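Local structure of Blo t 1 allergen (Blomia tropicalis, 5JT8) at residues A[113-118]-A[288-293]; A[270-275]-A[320-325]. The protein is a mite allergen of the papain family that is probably a cysteine protease, made as a precursor with an inhibitory propeptide. All blocks are in the same frame, centred on the assembly; numbering follows the deposited sequence.

Interaction 1: residues A[113-118]-A[288-293]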
loop_
_atom_site.group_PDB
_atom_site.type_symbol
_atom_site.label_atom_id
_atom_site.label_comp_id
_atom_site.label_asym_id
_atom_site.label_seq_id
_atom_site.Cartn_x
_atom_site.Cartn_y
_atom_site.Cartn_z
ATOM N N LEU A 113 -5.302 -24.364 7.323
ATOM C CA LEU A 113 -4.472 -23.186 7.498
ATOM C C LEU A 113 -4.282 -22.890 8.982
ATOM O O LEU A 113 -5.212 -23.051 9.767
ATOM C CB LEU A 113 -5.094 -21.980 6.786
ATOM C CG LEU A 113 -5.238 -22.121 5.267
ATOM C CD1 LEU A 113 -6.131 -21.041 4.657
ATOM C CD2 LEU A 113 -3.868 -22.109 4.617
ATOM N N PRO A 114 -3.073 -22.456 9.365
ATOM C CA PRO A 114 -2.868 -22.091 10.764
ATOM C C PRO A 114 -3.726 -20.884 11.104
ATOM O O PRO A 114 -4.008 -20.064 10.219
ATOM C CB PRO A 114 -1.372 -21.770 10.839
ATOM C CG PRO A 114 -0.944 -21.539 9.434
ATOM C CD PRO A 114 -1.853 -22.314 8.548
ATOM N N GLN A 115 -4.161 -20.800 12.354
ATOM C CA GLN A 115 -5.010 -19.701 12.798
ATOM C C GLN A 115 -4.265 -18.373 12.684
ATOM O O GLN A 115 -4.857 -17.359 12.324
ATOM C CB GLN A 115 -5.488 -19.922 14.246
ATOM C CG GLN A 115 -6.431 -18.814 14.746
ATOM C CD GLN A 115 -7.120 -19.133 16.077
ATOM O OE1 GLN A 115 -6.462 -19.328 17.101
ATOM N NE2 GLN A 115 -8.453 -19.164 16.064
ATOM N N ASN A 116 -2.970 -18.377 12.994
ATOM C CA ASN A 116 -2.155 -17.160 12.899
ATOM C C ASN A 116 -0.949 -17.368 12.015
ATOM O O ASN A 116 -0.310 -18.416 12.052
ATOM C CB ASN A 116 -1.672 -16.693 14.282
ATOM C CG ASN A 116 -2.808 -16.460 15.251
ATOM O OD1 ASN A 116 -3.528 -15.465 15.160
ATOM N ND2 ASN A 116 -2.970 -17.375 16.193
ATOM N N PHE A 117 -0.621 -16.356 11.234
ATOM C CA PHE A 117 0.553 -16.392 10.383
ATOM C C PHE A 117 1.009 -14.945 10.194
ATOM O O PHE A 117 0.222 -14.089 9.826
ATOM C CB PHE A 117 0.234 -17.068 9.042
ATOM C CG PHE A 117 1.446 -17.371 8.202
ATOM C CD1 PHE A 117 2.022 -16.392 7.404
ATOM C CD2 PHE A 117 2.008 -18.640 8.204
ATOM C CE1 PHE A 117 3.141 -16.672 6.627
ATOM C CE2 PHE A 117 3.126 -18.927 7.433
ATOM C CZ PHE A 117 3.691 -17.942 6.641
ATOM N N ASP A 118 2.277 -14.675 10.469
ATOM C CA ASP A 118 2.795 -13.313 10.431
ATOM C C ASP A 118 4.221 -13.337 9.869
ATOM O O ASP A 118 5.148 -13.735 10.566
ATOM C CB ASP A 118 2.759 -12.702 11.847
ATOM C CG ASP A 118 3.035 -11.202 11.865
ATOM O OD1 ASP A 118 3.495 -10.657 10.846
ATOM O OD2 ASP A 118 2.789 -10.567 12.907
ATOM N N TRP A 288 -2.010 -12.877 8.867
ATOM C CA TRP A 288 -3.334 -12.840 9.452
ATOM C C TRP A 288 -3.300 -13.401 10.843
ATOM O O TRP A 288 -2.334 -14.057 11.236
ATOM C CB TRP A 288 -4.315 -13.636 8.602
ATOM C CG TRP A 288 -4.058 -15.115 8.656
ATOM C CD1 TRP A 288 -4.553 -15.998 9.566
ATOM C CD2 TRP A 288 -3.236 -15.876 7.765
ATOM N NE1 TRP A 288 -4.099 -17.269 9.296
ATOM C CE2 TRP A 288 -3.296 -17.223 8.189
ATOM C CE3 TRP A 288 -2.472 -15.557 6.639
ATOM C CZ2 TRP A 288 -2.626 -18.248 7.524
ATOM C CZ3 TRP A 288 -1.799 -16.572 5.986
ATOM C CH2 TRP A 288 -1.879 -17.904 6.436
ATOM N N GLY A 289 -4.377 -13.156 11.578
ATOM C CA GLY A 289 -4.499 -13.618 12.932
ATOM C C GLY A 289 -5.927 -13.495 13.409
ATOM O O GLY A 289 -6.801 -13.040 12.671
ATOM N N THR A 290 -6.148 -13.916 14.648
ATOM C CA THR A 290 -7.438 -13.840 15.312
ATOM C C THR A 290 -7.234 -13.287 16.694
ATOM O O THR A 290 -6.426 -13.818 17.447
ATOM C CB THR A 290 -8.114 -15.221 15.444
ATOM O OG1 THR A 290 -8.265 -15.815 14.153
ATOM C CG2 THR A 290 -9.479 -15.082 16.104
ATOM N N VAL A 291 -7.958 -12.230 17.046
ATOM C CA VAL A 291 -7.889 -11.724 18.409
ATOM C C VAL A 291 -9.287 -11.716 19.022
ATOM O O VAL A 291 -10.177 -10.990 18.582
ATOM C CB VAL A 291 -7.225 -10.318 18.489
ATOM C CG1 VAL A 291 -7.845 -9.336 17.514
ATOM C CG2 VAL A 291 -7.254 -9.780 19.930
ATOM N N GLN A 292 -9.467 -12.581 20.018
ATOM C CA GLN A 292 -10.727 -12.716 20.736
ATOM C C GLN A 292 -11.969 -12.743 19.842
ATOM O O GLN A 292 -12.832 -11.874 19.930
ATOM C CB GLN A 292 -10.810 -11.595 21.756
ATOM C CG GLN A 292 -9.559 -11.598 22.613
ATOM C CD GLN A 292 -9.635 -10.650 23.758
ATOM O OE1 GLN A 292 -9.689 -9.435 23.566
ATOM N NE2 GLN A 292 -9.662 -11.193 24.968
ATOM N N GLY A 293 -12.032 -13.743 18.971
ATOM C CA GLY A 293 -13.184 -13.948 18.115
ATOM C C GLY A 293 -13.131 -13.217 16.793
ATOM O O GLY A 293 -13.895 -13.522 15.882
HETATM O O HOH W 1 -7.284 -16.287 11.985
#

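Interaction 2: residues A[270-275]-A[320-325]. With NO3 (nitrate ion), chain H; NO3 (nitrate ion), chain J.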
loop_
_atom_site.group_PDB
_atom_site.type_symbol
_atom_site.label_atom_id
_atom_site.label_comp_id
_atom_site.label_asym_id
_atom_site.label_seq_id
_atom_site.Cartn_x
_atom_site.Cartn_y
_atom_site.Cartn_z
ATOM N N ARG A 270 -13.218 -3.033 12.074
ATOM C CA ARG A 270 -14.347 -3.904 11.767
ATOM C C ARG A 270 -15.476 -3.132 11.090
ATOM O O ARG A 270 -15.593 -1.919 11.261
ATOM C CB ARG A 270 -14.905 -4.561 13.038
ATOM C CG ARG A 270 -13.985 -5.534 13.742
ATOM C CD ARG A 270 -14.774 -6.337 14.781
ATOM N NE ARG A 270 -15.500 -5.463 15.692
ATOM C CZ ARG A 270 -16.339 -5.889 16.634
ATOM N NH1 ARG A 270 -16.562 -7.190 16.792
ATOM N NH2 ARG A 270 -16.952 -5.014 17.418
ATOM N N GLY A 271 -16.312 -3.849 10.341
ATOM C CA GLY A 271 -17.516 -3.280 9.758
ATOM C C GLY A 271 -17.327 -2.128 8.782
ATOM O O GLY A 271 -18.209 -1.299 8.632
ATOM N N VAL A 272 -16.186 -2.063 8.106
ATOM C CA VAL A 272 -15.973 -0.987 7.142
ATOM C C VAL A 272 -16.023 -1.486 5.691
ATOM O O VAL A 272 -15.296 -2.422 5.315
ATOM C CB VAL A 272 -14.618 -0.269 7.389
ATOM C CG1 VAL A 272 -14.290 0.662 6.241
ATOM C CG2 VAL A 272 -14.649 0.490 8.702
ATOM N N ALA A 273 -16.910 -0.870 4.906
ATOM C CA ALA A 273 -16.908 -0.968 3.444
ATOM C C ALA A 273 -16.857 -2.398 2.943
ATOM O O ALA A 273 -15.939 -2.774 2.220
ATOM C CB ALA A 273 -15.728 -0.174 2.867
ATOM N N TYR A 274 -17.837 -3.192 3.349
ATOM C CA TYR A 274 -17.937 -4.575 2.927
ATOM C C TYR A 274 -18.051 -4.676 1.408
ATOM O O TYR A 274 -18.820 -3.942 0.793
ATOM C CB TYR A 274 -19.139 -5.244 3.595
ATOM C CG TYR A 274 -18.906 -5.653 5.038
ATOM C CD1 TYR A 274 -17.750 -5.275 5.715
ATOM C CD2 TYR A 274 -19.831 -6.444 5.714
ATOM C CE1 TYR A 274 -17.532 -5.658 7.024
ATOM C CE2 TYR A 274 -19.620 -6.828 7.028
ATOM C CZ TYR A 274 -18.473 -6.433 7.673
ATOM O OH TYR A 274 -18.259 -6.822 8.971
ATOM N N ASN A 275 -17.267 -5.572 0.811
ATOM C CA ASN A 275 -17.304 -5.803 -0.638
ATOM C C ASN A 275 -17.063 -4.539 -1.458
ATOM O O ASN A 275 -17.660 -4.362 -2.518
ATOM C CB ASN A 275 -18.649 -6.418 -1.052
ATOM C CG ASN A 275 -19.051 -7.590 -0.172
ATOM O OD1 ASN A 275 -18.330 -8.592 -0.067
ATOM N ND2 ASN A 275 -20.204 -7.467 0.478
ATOM N N ASN A 320 -14.448 -9.043 2.409
ATOM C CA ASN A 320 -13.816 -8.227 1.378
ATOM C C ASN A 320 -13.858 -6.774 1.788
ATOM O O ASN A 320 -14.232 -5.904 1.006
ATOM C CB ASN A 320 -14.501 -8.401 0.005
ATOM C CG ASN A 320 -13.745 -7.675 -1.112
ATOM O OD1 ASN A 320 -12.558 -7.346 -0.958
ATOM N ND2 ASN A 320 -14.434 -7.395 -2.221
ATOM N N SER A 321 -13.541 -6.531 3.052
ATOM C CA SER A 321 -13.586 -5.192 3.600
ATOM C C SER A 321 -12.671 -4.270 2.792
ATOM O O SER A 321 -11.516 -4.613 2.519
ATOM C CB SER A 321 -13.180 -5.213 5.078
ATOM O OG SER A 321 -13.141 -3.904 5.594
ATOM N N LEU A 322 -13.210 -3.127 2.382
ATOM C CA LEU A 322 -12.446 -2.142 1.621
ATOM C C LEU A 322 -11.816 -2.696 0.336
ATOM O O LEU A 322 -10.824 -2.164 -0.125
ATOM C CB LEU A 322 -11.338 -1.546 2.500
ATOM C CG LEU A 322 -11.765 -0.761 3.736
ATOM C CD1 LEU A 322 -10.631 -0.731 4.726
ATOM C CD2 LEU A 322 -12.170 0.669 3.364
ATOM N N GLY A 323 -12.371 -3.776 -0.212
ATOM C CA GLY A 323 -11.861 -4.367 -1.445
ATOM C C GLY A 323 -10.499 -5.059 -1.355
ATOM O O GLY A 323 -9.828 -5.261 -2.369
ATOM N N ILE A 324 -10.104 -5.438 -0.143
ATOM C CA ILE A 324 -8.845 -6.141 0.104
ATOM C C ILE A 324 -8.646 -7.374 -0.790
ATOM O O ILE A 324 -7.535 -7.626 -1.271
ATOM C CB ILE A 324 -8.766 -6.569 1.588
ATOM C CG1 ILE A 324 -8.350 -5.378 2.451
ATOM C CG2 ILE A 324 -7.815 -7.761 1.798
ATOM C CD1 ILE A 324 -8.635 -5.600 3.934
ATOM N N ASN A 325 -9.720 -8.126 -1.022
ATOM C CA ASN A 325 -9.651 -9.325 -1.862
ATOM C C ASN A 325 -9.763 -9.092 -3.376
ATOM O O ASN A 325 -9.788 -10.052 -4.144
ATOM C CB ASN A 325 -10.763 -10.311 -1.471
ATOM C CG ASN A 325 -10.680 -10.762 -0.028
ATOM O OD1 ASN A 325 -10.812 -9.958 0.896
ATOM N ND2 ASN A 325 -10.481 -12.068 0.172
HETATM N N NO3 H . -17.754 2.446 5.505
HETATM O O1 NO3 H . -18.454 1.577 6.113
HETATM O O2 NO3 H . -17.452 2.259 4.289
HETATM O O3 NO3 H . -17.361 3.496 6.100
HETATM N N NO3 J . -20.852 -9.465 3.964
HETATM O O1 NO3 J . -21.462 -9.534 5.072
HETATM O O2 NO3 J . -21.416 -8.923 2.971
HETATM O O3 NO3 J . -19.679 -9.933 3.849
HETATM O O HOH W 2 -13.851 -3.862 8.274
HETATM O O HOH W 3 -17.032 -8.668 -2.544
#

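Interaction 1: residues A[113-118]-A[288-293]
Phe117 and Trp288 form an antiparallel hydrogen-bonded pair, their CA atoms 5.3 Å apart. Both backbone bonds of the pair are present: Phe117 N donates to Trp288 O almost straight, at 178°, and Trp288 N donates to Phe117 O at 2.7 Å.

Two side chains add polar bonds. Trp288 NE1 donates to Pro114 O at 2.9 Å, with the acceptor only 4° out of the ring plane, so the bond leaves at the indole edge. Asn116 OD1 takes the backbone N of Thr290 at 3.1 Å, extending the pairing by one side-chain bond beyond the short strand. A water donates to Gln115 O; its link to Thr290 OG1 is too short to be trusted, but that hydroxyl is hydrogen-bonded to Asp295.

The apolar part centres on the indole of Trp288, whose CG, between the backbone N and the carbonyl carbon (chi1 70°), steps from CB toward 113-118. Phe117 CB lies over one face of the Trp288 six-membered ring, 3.4 Å from its centroid, a CH-pi contact. The Phe117 ring itself is nearly parallel but slid aside, with little overlap, and Pro114 CG reaches Trp288 CZ2 at 4.2 Å.

The arrangement is a short edge strand, 117-118, added to the long strand 281-291 in the beta-rich domain of the papain fold.

Interaction 2: residues A[270-275]-A[320-325]
Ser321 OG donates to Val272 O at 2.6 Å, in the plane of that carbonyl, and OG gets there by standing anti to its own backbone N (chi1 176°). One residue further along both segments, Leu322 N donates to Ala273 O at 2.8 Å; here the donor stands 37° above the carbonyl plane. Packed next to these bonds is a small apolar cluster in which one methyl does most of the touching: Leu322 CD2 meets Val272 CG1 at 3.6 Å and Ala273 CB at 3.7 Å. Leu322, itself buried, also packs on His255 and Met254. Ala273 is partly exposed, and its backbone N donates to O1 of a nitrate, probably from the crystallisation liquor, at 3.1 Å.

The other end is looser and wetter. Asn275 and Asn320 cross obliquely with amide planes 58° apart, and a water joins them, donating to Asn275 OD1 and accepting from Asn320 ND2. Asn275 ND2 turns instead to a second nitrate. Asn320 OD1 faces back into its own loop and takes Asn325 N at 2.9 Å, bracing the turn.

A further water donates to Ser321 OG and accepts from Val272 N. The serine hydroxyl thus gives one bond and receives one. The chemistry implies that two irregular loops are held in place by a few directed bonds, from Ser321 OG and Leu322 N to backbone carbonyls, whereas the side chains of Asn275 and Asn320 rely on water to join them.

In the fold
From the N terminus, the chain passes through segment 113-118 first and then 270-275, which lies in the loop between strands 268-269 and 281-291. Strand 281-291 next runs to segment 288-293, where interaction 1 closes a loop of 169 intervening residues. After strands 294-300 and 312-316 the chain reaches 320-325, and interaction 2 closes a shorter loop of 44. The segments alternate, so the two closures cross. Interaction 1 joins the short strand 117-118 to the mixed sheet; interaction 2 ties together two loops that leave that sheet. Their centres are 18 Å apart and their nearest atoms about 7 Å, without touching.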